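Local atomic coordinates of endoglucanase EG-II (Hypocrea jecorina, PDB entry 3QR3), a protein that catalyses the internal hydrolysis of beta-1,4-glucosidic bonds in cellulose, as a family 5 glycoside hydrolase. Residues 4-17 against 57-69. Sequence-based numbering, arbitrary orientation.
Sequences RFAGVNIAGFDFGC and MTIFRLPVGWQYL
Val8 and Phe60 lie side by side on the helix-facing side of two neighbouring parallel strands, 5-11 and 59-64, of the TIM barrel. Val8 CG2 meets the ring edge of Phe60 at CD1, 3.7 Å away, while its other methyl, CG1, touches SD and CE of the extended Met57. The forked valine thus serves two partners, and unbranched Met57 is long enough to reach it; Phe51 of helix 44-55 touches all three. Farther along, Ile10 CB packs on Leu62 CD2. Beyond the strands, Phe13 and Tyr68 set their rings obliquely, planes 54° apart. Backbone bonds join the strands: Arg61 N donates to Val8 O, and Ile10 N to Arg61 O at 3.0 Å. Near the strand ends, Pro63 has no N-H to offer, and a water bridges Ile10 O, Phe13 N and Pro63 O.

On the barrel's inner side, the Arg61 chain runs extended from CG to NE, then turns (chi4 -91°) to bring NH1 to Asn9 OD1 at 2.8 Å. The oxygen lies in the guanidinium plane, although the amide is turned 80° from it. Asn9 ND2 donates to Thr259 O and Gly292 O, fixing which amide end faces the arginine. Replacing Arg61 by alanine removes the guanidinium, and would probably leave Asn9 OD1 without this donor and Glu260 without this salt bridge. Arg61 thus joins adjacent strands through Asn9 and, held also by Asn148, spans the barrel interior to Glu260 of strand 256-261.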
ATOM      1  N   ARG A   4       8.392  11.979   5.254  1.00 15.33           N
ATOM      2  CA  ARG A   4       9.503  11.063   5.456  1.00 17.14           C
ATOM      3  C   ARG A   4       9.661  10.036   4.325  1.00 25.61           C
ATOM      4  O   ARG A   4      10.775   9.756   3.880  1.00 24.49           O
ATOM      5  CB  ARG A   4       9.341  10.368   6.803  1.00 24.78           C
ATOM      6  CG  ARG A   4      10.472   9.446   7.163  1.00 30.24           C
ATOM      7  CD  ARG A   4      10.336   8.933   8.584  1.00 26.35           C
ATOM      8  NE  ARG A   4      11.306   7.874   8.814  1.00 25.21           N
ATOM      9  CZ  ARG A   4      11.295   7.059   9.854  1.00 32.02           C
ATOM     10  NH1 ARG A   4      10.353   7.178  10.783  1.00 26.48           N
ATOM     11  NH2 ARG A   4      12.232   6.128   9.958  1.00 30.96           N
ATOM     12  N   PHE A   5       8.544   9.487   3.853  1.00 18.84           N
ATOM     13  CA  PHE A   5       8.588   8.394   2.901  1.00 22.12           C
ATOM     14  C   PHE A   5       8.020   8.765   1.535  1.00 19.73           C
ATOM     15  O   PHE A   5       6.929   9.319   1.424  1.00 22.70           O
ATOM     16  CB  PHE A   5       7.869   7.171   3.476  1.00 23.72           C
ATOM     17  CG  PHE A   5       8.483   6.654   4.745  1.00 21.48           C
ATOM     18  CD1 PHE A   5       9.803   6.224   4.762  1.00 21.02           C
ATOM     19  CD2 PHE A   5       7.743   6.579   5.913  1.00 21.54           C
ATOM     20  CE1 PHE A   5      10.373   5.745   5.915  1.00 23.01           C
ATOM     21  CE2 PHE A   5       8.309   6.096   7.081  1.00 21.23           C
ATOM     22  CZ  PHE A   5       9.625   5.679   7.083  1.00 23.06           C
ATOM     23  N   ALA A   6       8.801   8.482   0.501  1.00 18.85           N
ATOM     24  CA  ALA A   6       8.387   8.689  -0.876  1.00 20.20           C
ATOM     25  C   ALA A   6       8.742   7.413  -1.598  1.00 19.64           C
ATOM     26  O   ALA A   6       9.857   6.914  -1.447  1.00 18.42           O
ATOM     27  CB  ALA A   6       9.143   9.855  -1.500  1.00 25.78           C
ATOM     28  N   GLY A   7       7.798   6.868  -2.356  1.00 17.03           N
ATOM     29  CA  GLY A   7       8.071   5.656  -3.101  1.00 18.93           C
ATOM     30  C   GLY A   7       6.944   5.277  -4.029  1.00 16.88           C
ATOM     31  O   GLY A   7       6.114   6.117  -4.407  1.00 13.24           O
ATOM     32  N   VAL A   8       6.911   3.998  -4.391  1.00 15.98           N
ATOM     33  CA  VAL A   8       5.977   3.517  -5.393  1.00 16.50           C
ATOM     34  C   VAL A   8       5.536   2.092  -5.086  1.00 17.54           C
ATOM     35  O   VAL A   8       6.212   1.347  -4.370  1.00 17.57           O
ATOM     36  CB  VAL A   8       6.599   3.533  -6.797  1.00 18.44           C
ATOM     37  CG1 VAL A   8       7.190   4.908  -7.115  1.00 22.45           C
ATOM     38  CG2 VAL A   8       7.663   2.469  -6.882  1.00 24.60           C
ATOM     39  N   ASN A   9       4.377   1.734  -5.615  1.00 14.29           N
ATOM     40  CA  ASN A   9       3.886   0.366  -5.568  1.00 13.51           C
ATOM     41  C   ASN A   9       4.569  -0.476  -6.637  1.00 20.18           C
ATOM     42  O   ASN A   9       4.582  -0.088  -7.801  1.00 19.72           O
ATOM     43  CB  ASN A   9       2.392   0.370  -5.838  1.00 17.05           C
ATOM     44  CG  ASN A   9       1.585   0.754  -4.616  1.00 18.19           C
ATOM     45  OD1 ASN A   9       1.136  -0.113  -3.884  1.00 15.18           O
ATOM     46  ND2 ASN A   9       1.404   2.052  -4.394  1.00 13.23           N
ATOM     47  N   ILE A  10       5.150  -1.603  -6.226  1.00 18.54           N
ATOM     48  CA  ILE A  10       5.788  -2.560  -7.132  1.00 18.03           C
ATOM     49  C   ILE A  10       4.829  -3.733  -7.273  1.00 18.50           C
ATOM     50  O   ILE A  10       4.887  -4.685  -6.503  1.00 14.91           O
ATOM     51  CB  ILE A  10       7.131  -3.057  -6.552  1.00 17.33           C
ATOM     52  CG1 ILE A  10       7.997  -1.861  -6.129  1.00 11.76           C
ATOM     53  CG2 ILE A  10       7.871  -3.945  -7.563  1.00 18.11           C
ATOM     54  CD1 ILE A  10       8.478  -1.004  -7.306  1.00 14.51           C
ATOM     55  N   ALA A  11       3.926  -3.635  -8.242  1.00 18.67           N
ATOM     56  CA  ALA A  11       2.787  -4.548  -8.346  1.00 22.33           C
ATOM     57  C   ALA A  11       3.095  -5.826  -9.137  1.00 17.98           C
ATOM     58  O   ALA A  11       4.102  -5.909  -9.840  1.00 19.29           O
ATOM     59  CB  ALA A  11       1.579  -3.814  -8.957  1.00 15.66           C
ATOM     60  N   GLY A  12       2.208  -6.813  -9.031  1.00 17.28           N
ATOM     61  CA  GLY A  12       2.355  -8.055  -9.771  1.00 15.59           C
ATOM     62  C   GLY A  12       1.938  -9.292  -8.991  1.00 19.77           C
ATOM     63  O   GLY A  12       1.249 -10.178  -9.531  1.00 17.94           O
ATOM     64  N   PHE A  13       2.339  -9.373  -7.723  1.00 18.04           N
ATOM     65  CA  PHE A  13       1.888 -10.483  -6.874  1.00 14.84           C
ATOM     66  C   PHE A  13       0.371 -10.386  -6.660  1.00 23.88           C
ATOM     67  O   PHE A  13      -0.269 -11.317  -6.143  1.00 19.02           O
ATOM     68  CB  PHE A  13       2.621 -10.513  -5.529  1.00 17.83           C
ATOM     69  CG  PHE A  13       3.947 -11.260  -5.552  1.00 15.62           C
ATOM     70  CD1 PHE A  13       3.982 -12.642  -5.534  1.00 15.66           C
ATOM     71  CD2 PHE A  13       5.149 -10.568  -5.536  1.00 18.25           C
ATOM     72  CE1 PHE A  13       5.195 -13.327  -5.529  1.00 14.34           C
ATOM     73  CE2 PHE A  13       6.365 -11.242  -5.537  1.00 16.45           C
ATOM     74  CZ  PHE A  13       6.382 -12.632  -5.539  1.00 22.20           C
ATOM     75  N   ASP A  14      -0.206  -9.264  -7.077  1.00 16.43           N
ATOM     76  CA  ASP A  14      -1.638  -9.042  -6.923  1.00 18.83           C
ATOM     77  C   ASP A  14      -2.404  -9.132  -8.240  1.00 18.25           C
ATOM     78  O   ASP A  14      -3.625  -8.959  -8.261  1.00 19.32           O
ATOM     79  CB  ASP A  14      -1.878  -7.658  -6.339  1.00 19.44           C
ATOM     80  CG  ASP A  14      -1.309  -6.574  -7.215  1.00 19.90           C
ATOM     81  OD1 ASP A  14      -0.169  -6.756  -7.689  1.00 18.70           O
ATOM     82  OD2 ASP A  14      -1.995  -5.560  -7.449  1.00 24.34           O
ATOM     83  N   PHE A  15      -1.710  -9.359  -9.350  1.00 19.35           N
ATOM     84  CA  PHE A  15      -2.432  -9.487 -10.609  1.00 14.93           C
ATOM     85  C   PHE A  15      -3.345 -10.695 -10.477  1.00 22.10           C
ATOM     86  O   PHE A  15      -2.954 -11.716  -9.919  1.00 18.22           O
ATOM     87  CB  PHE A  15      -1.480  -9.625 -11.789  1.00 14.71           C
ATOM     88  CG  PHE A  15      -0.810  -8.335 -12.168  1.00 25.60           C
ATOM     89  CD1 PHE A  15      -0.858  -7.246 -11.310  1.00 19.11           C
ATOM     90  CD2 PHE A  15      -0.125  -8.208 -13.370  1.00 19.95           C
ATOM     91  CE1 PHE A  15      -0.247  -6.057 -11.642  1.00 20.00           C
ATOM     92  CE2 PHE A  15       0.493  -7.013 -13.710  1.00 19.02           C
ATOM     93  CZ  PHE A  15       0.439  -5.943 -12.847  1.00 20.16           C
ATOM     94  N   GLY A  16      -4.570 -10.561 -10.966  1.00 20.96           N
ATOM     95  CA  GLY A  16      -5.560 -11.604 -10.788  1.00 24.04           C
ATOM     96  C   GLY A  16      -6.498 -11.332  -9.620  1.00 27.07           C
ATOM     97  O   GLY A  16      -7.434 -12.097  -9.413  1.00 27.40           O
ATOM     98  N   CYS A  17      -6.254 -10.259  -8.861  1.00 19.94           N
ATOM     99  CA  CYS A  17      -7.163  -9.870  -7.782  1.00 18.34           C
ATOM    100  C   CYS A  17      -8.192  -8.869  -8.296  1.00 25.29           C
ATOM    101  O   CYS A  17      -7.846  -7.890  -8.954  1.00 25.80           O
ATOM    102  CB  CYS A  17      -6.389  -9.235  -6.624  1.00 24.65           C
ATOM    103  SG  CYS A  17      -5.233 -10.345  -5.799  1.00 26.69           S
ATOM    104  N   MET A  57      14.001   7.602  -3.323  1.00 23.65           N
ATOM    105  CA  MET A  57      12.850   6.962  -2.698  1.00 18.79           C
ATOM    106  C   MET A  57      13.234   6.093  -1.513  1.00 21.33           C
ATOM    107  O   MET A  57      14.299   5.471  -1.497  1.00 19.16           O
ATOM    108  CB  MET A  57      12.069   6.158  -3.732  1.00 20.67           C
ATOM    109  CG  MET A  57      11.332   7.065  -4.690  1.00 22.65           C
ATOM    110  SD  MET A  57      10.492   6.158  -5.979  1.00 28.54           S
ATOM    111  CE  MET A  57       9.796   7.545  -6.882  1.00 23.33           C
ATOM    112  N   THR A  58      12.349   6.041  -0.526  1.00 16.66           N
ATOM    113  CA  THR A  58      12.659   5.380   0.741  1.00 22.97           C
ATOM    114  C   THR A  58      11.600   4.371   1.185  1.00 20.63           C
ATOM    115  O   THR A  58      11.724   3.741   2.242  1.00 19.97           O
ATOM    116  CB  THR A  58      12.819   6.422   1.841  1.00 17.63           C
ATOM    117  OG1 THR A  58      11.734   7.355   1.747  1.00 21.42           O
ATOM    118  CG2 THR A  58      14.133   7.178   1.661  1.00 22.24           C
ATOM    119  N   ILE A  59      10.556   4.205   0.386  1.00 18.67           N
ATOM    120  CA  ILE A  59       9.541   3.213   0.715  1.00 17.85           C
ATOM    121  C   ILE A  59       8.990   2.542  -0.544  1.00 18.39           C
ATOM    122  O   ILE A  59       8.913   3.157  -1.603  1.00 19.69           O
ATOM    123  CB  ILE A  59       8.405   3.848   1.546  1.00 15.42           C
ATOM    124  CG1 ILE A  59       7.520   2.769   2.184  1.00 17.70           C
ATOM    125  CG2 ILE A  59       7.594   4.823   0.687  1.00 14.82           C
ATOM    126  CD1 ILE A  59       6.759   3.244   3.407  1.00 19.79           C
ATOM    127  N   PHE A  60       8.649   1.264  -0.429  1.00 14.58           N
ATOM    128  CA  PHE A  60       7.922   0.565  -1.492  1.00 16.86           C
ATOM    129  C   PHE A  60       6.781  -0.223  -0.895  1.00 16.72           C
ATOM    130  O   PHE A  60       6.863  -0.692   0.234  1.00 17.77           O
ATOM    131  CB  PHE A  60       8.858  -0.336  -2.303  1.00 17.53           C
ATOM    132  CG  PHE A  60       9.980   0.427  -2.928  1.00 14.73           C
ATOM    133  CD1 PHE A  60       9.753   1.211  -4.039  1.00 16.05           C
ATOM    134  CD2 PHE A  60      11.237   0.420  -2.357  1.00 17.26           C
ATOM    135  CE1 PHE A  60      10.773   1.965  -4.605  1.00 17.21           C
ATOM    136  CE2 PHE A  60      12.269   1.158  -2.917  1.00 18.73           C
ATOM    137  CZ  PHE A  60      12.032   1.935  -4.044  1.00 22.30           C
ATOM    138  N   ARG A  61       5.703  -0.336  -1.654  1.00 19.08           N
ATOM    139  CA  ARG A  61       4.555  -1.112  -1.239  1.00 14.18           C
ATOM    140  C   ARG A  61       4.483  -2.318  -2.158  1.00 15.64           C
ATOM    141  O   ARG A  61       4.625  -2.185  -3.381  1.00 16.76           O
ATOM    142  CB  ARG A  61       3.298  -0.263  -1.372  1.00 11.59           C
ATOM    143  CG  ARG A  61       2.015  -0.910  -0.884  1.00 15.92           C
ATOM    144  CD  ARG A  61       1.012   0.195  -0.624  1.00 18.32           C
ATOM    145  NE  ARG A  61      -0.321  -0.234  -0.203  1.00 18.07           N
ATOM    146  CZ  ARG A  61      -1.329  -0.476  -1.032  1.00 21.89           C
ATOM    147  NH1 ARG A  61      -1.154  -0.409  -2.353  1.00 16.66           N
ATOM    148  NH2 ARG A  61      -2.510  -0.813  -0.536  1.00 21.62           N
ATOM    149  N   LEU A  62       4.274  -3.493  -1.569  1.00 14.37           N
ATOM    150  CA  LEU A  62       4.339  -4.750  -2.314  1.00 17.45           C
ATOM    151  C   LEU A  62       3.015  -5.496  -2.214  1.00 17.94           C
ATOM    152  O   LEU A  62       2.833  -6.355  -1.335  1.00 14.24           O
ATOM    153  CB  LEU A  62       5.476  -5.623  -1.778  1.00 19.89           C
ATOM    154  CG  LEU A  62       6.860  -4.973  -1.616  1.00 26.99           C
ATOM    155  CD1 LEU A  62       7.885  -5.999  -1.122  1.00 26.54           C
ATOM    156  CD2 LEU A  62       7.339  -4.351  -2.919  1.00 19.87           C
ATOM    157  N   PRO A  63       2.079  -5.165  -3.112  1.00 16.56           N
ATOM    158  CA  PRO A  63       0.742  -5.759  -3.111  1.00 16.26           C
ATOM    159  C   PRO A  63       0.809  -7.243  -3.375  1.00 18.59           C
ATOM    160  O   PRO A  63       1.551  -7.667  -4.261  1.00 15.68           O
ATOM    161  CB  PRO A  63       0.052  -5.073  -4.295  1.00 21.30           C
ATOM    162  CG  PRO A  63       0.813  -3.850  -4.534  1.00 16.10           C
ATOM    163  CD  PRO A  63       2.233  -4.173  -4.183  1.00 17.51           C
ATOM    164  N   VAL A  64       0.035  -8.022  -2.623  1.00 15.85           N
ATOM    165  CA  VAL A  64      -0.032  -9.459  -2.862  1.00 18.06           C
ATOM    166  C   VAL A  64      -1.395  -9.993  -2.454  1.00 16.54           C
ATOM    167  O   VAL A  64      -2.018  -9.497  -1.505  1.00 15.04           O
ATOM    168  CB  VAL A  64       1.088 -10.222  -2.127  1.00 14.74           C
ATOM    169  CG1 VAL A  64       1.044  -9.916  -0.643  1.00 15.74           C
ATOM    170  CG2 VAL A  64       0.957 -11.740  -2.384  1.00 12.55           C
ATOM    171  N   GLY A  65      -1.866 -10.992  -3.187  1.00 15.75           N
ATOM    172  CA  GLY A  65      -3.153 -11.589  -2.895  1.00 17.19           C
ATOM    173  C   GLY A  65      -3.087 -12.484  -1.673  1.00 18.08           C
ATOM    174  O   GLY A  65      -2.148 -13.262  -1.506  1.00 17.44           O
ATOM    175  N   TRP A  66      -4.083 -12.354  -0.803  1.00 15.23           N
ATOM    176  CA  TRP A  66      -4.246 -13.257   0.334  1.00 19.11           C
ATOM    177  C   TRP A  66      -4.201 -14.714  -0.143  1.00 17.56           C
ATOM    178  O   TRP A  66      -3.466 -15.536   0.404  1.00 18.80           O
ATOM    179  CB  TRP A  66      -5.590 -12.960   0.993  1.00 18.23           C
ATOM    180  CG  TRP A  66      -5.901 -13.680   2.261  1.00 14.63           C
ATOM    181  CD1 TRP A  66      -5.180 -14.670   2.871  1.00 13.36           C
ATOM    182  CD2 TRP A  66      -7.062 -13.470   3.064  1.00 16.06           C
ATOM    183  NE1 TRP A  66      -5.822 -15.073   4.029  1.00 15.50           N
ATOM    184  CE2 TRP A  66      -6.986 -14.359   4.158  1.00 16.02           C
ATOM    185  CE3 TRP A  66      -8.170 -12.620   2.957  1.00 16.61           C
ATOM    186  CZ2 TRP A  66      -7.975 -14.416   5.142  1.00 14.18           C
ATOM    187  CZ3 TRP A  66      -9.148 -12.677   3.933  1.00 16.89           C
ATOM    188  CH2 TRP A  66      -9.041 -13.569   5.015  1.00 14.18           C
ATOM    189  N   GLN A  67      -4.972 -15.020  -1.180  1.00 16.20           N
ATOM    190  CA  GLN A  67      -5.073 -16.393  -1.684  1.00 19.74           C
ATOM    191  C   GLN A  67      -3.712 -16.923  -2.094  1.00 21.41           C
ATOM    192  O   GLN A  67      -3.421 -18.105  -1.937  1.00 17.13           O
ATOM    193  CB  GLN A  67      -6.055 -16.487  -2.862  1.00 15.26           C
ATOM    194  CG  GLN A  67      -7.527 -16.325  -2.453  1.00 17.97           C
ATOM    195  CD  GLN A  67      -7.984 -14.867  -2.434  1.00 19.24           C
ATOM    196  OE1 GLN A  67      -7.195 -13.948  -2.168  1.00 16.61           O
ATOM    197  NE2 GLN A  67      -9.260 -14.647  -2.739  1.00 15.72           N
ATOM    198  N   TYR A  68      -2.871 -16.040  -2.616  1.00 17.82           N
ATOM    199  CA  TYR A  68      -1.541 -16.450  -3.040  1.00 19.40           C
ATOM    200  C   TYR A  68      -0.694 -16.927  -1.853  1.00 20.43           C
ATOM    201  O   TYR A  68      -0.030 -17.965  -1.919  1.00 18.47           O
ATOM    202  CB  TYR A  68      -0.813 -15.308  -3.765  1.00 14.42           C
ATOM    203  CG  TYR A  68       0.571 -15.724  -4.181  1.00 17.20           C
ATOM    204  CD1 TYR A  68       0.764 -16.551  -5.282  1.00 19.79           C
ATOM    205  CD2 TYR A  68       1.680 -15.325  -3.456  1.00 17.59           C
ATOM    206  CE1 TYR A  68       2.022 -16.958  -5.653  1.00 19.02           C
ATOM    207  CE2 TYR A  68       2.948 -15.719  -3.820  1.00 19.93           C
ATOM    208  CZ  TYR A  68       3.110 -16.537  -4.919  1.00 16.35           C
ATOM    209  OH  TYR A  68       4.373 -16.932  -5.272  1.00 18.99           O
ATOM    210  N   LEU A  69      -0.714 -16.158  -0.768  1.00 16.50           N
ATOM    211  CA  LEU A  69       0.167 -16.428   0.366  1.00 16.18           C
ATOM    212  C   LEU A  69      -0.162 -17.748   1.046  1.00 16.87           C
ATOM    213  O   LEU A  69       0.731 -18.434   1.538  1.00 17.68           O
ATOM    214  CB  LEU A  69       0.138 -15.276   1.384  1.00 13.20           C
ATOM    215  CG  LEU A  69       0.803 -13.977   0.907  1.00 19.00           C
ATOM    216  CD1 LEU A  69       0.705 -12.903   1.969  1.00 22.93           C
ATOM    217  CD2 LEU A  69       2.263 -14.204   0.497  1.00 16.80           C
TER
HETATM  218  O   HOH W   1       3.658  -7.207  -6.021  0.86 14.35           O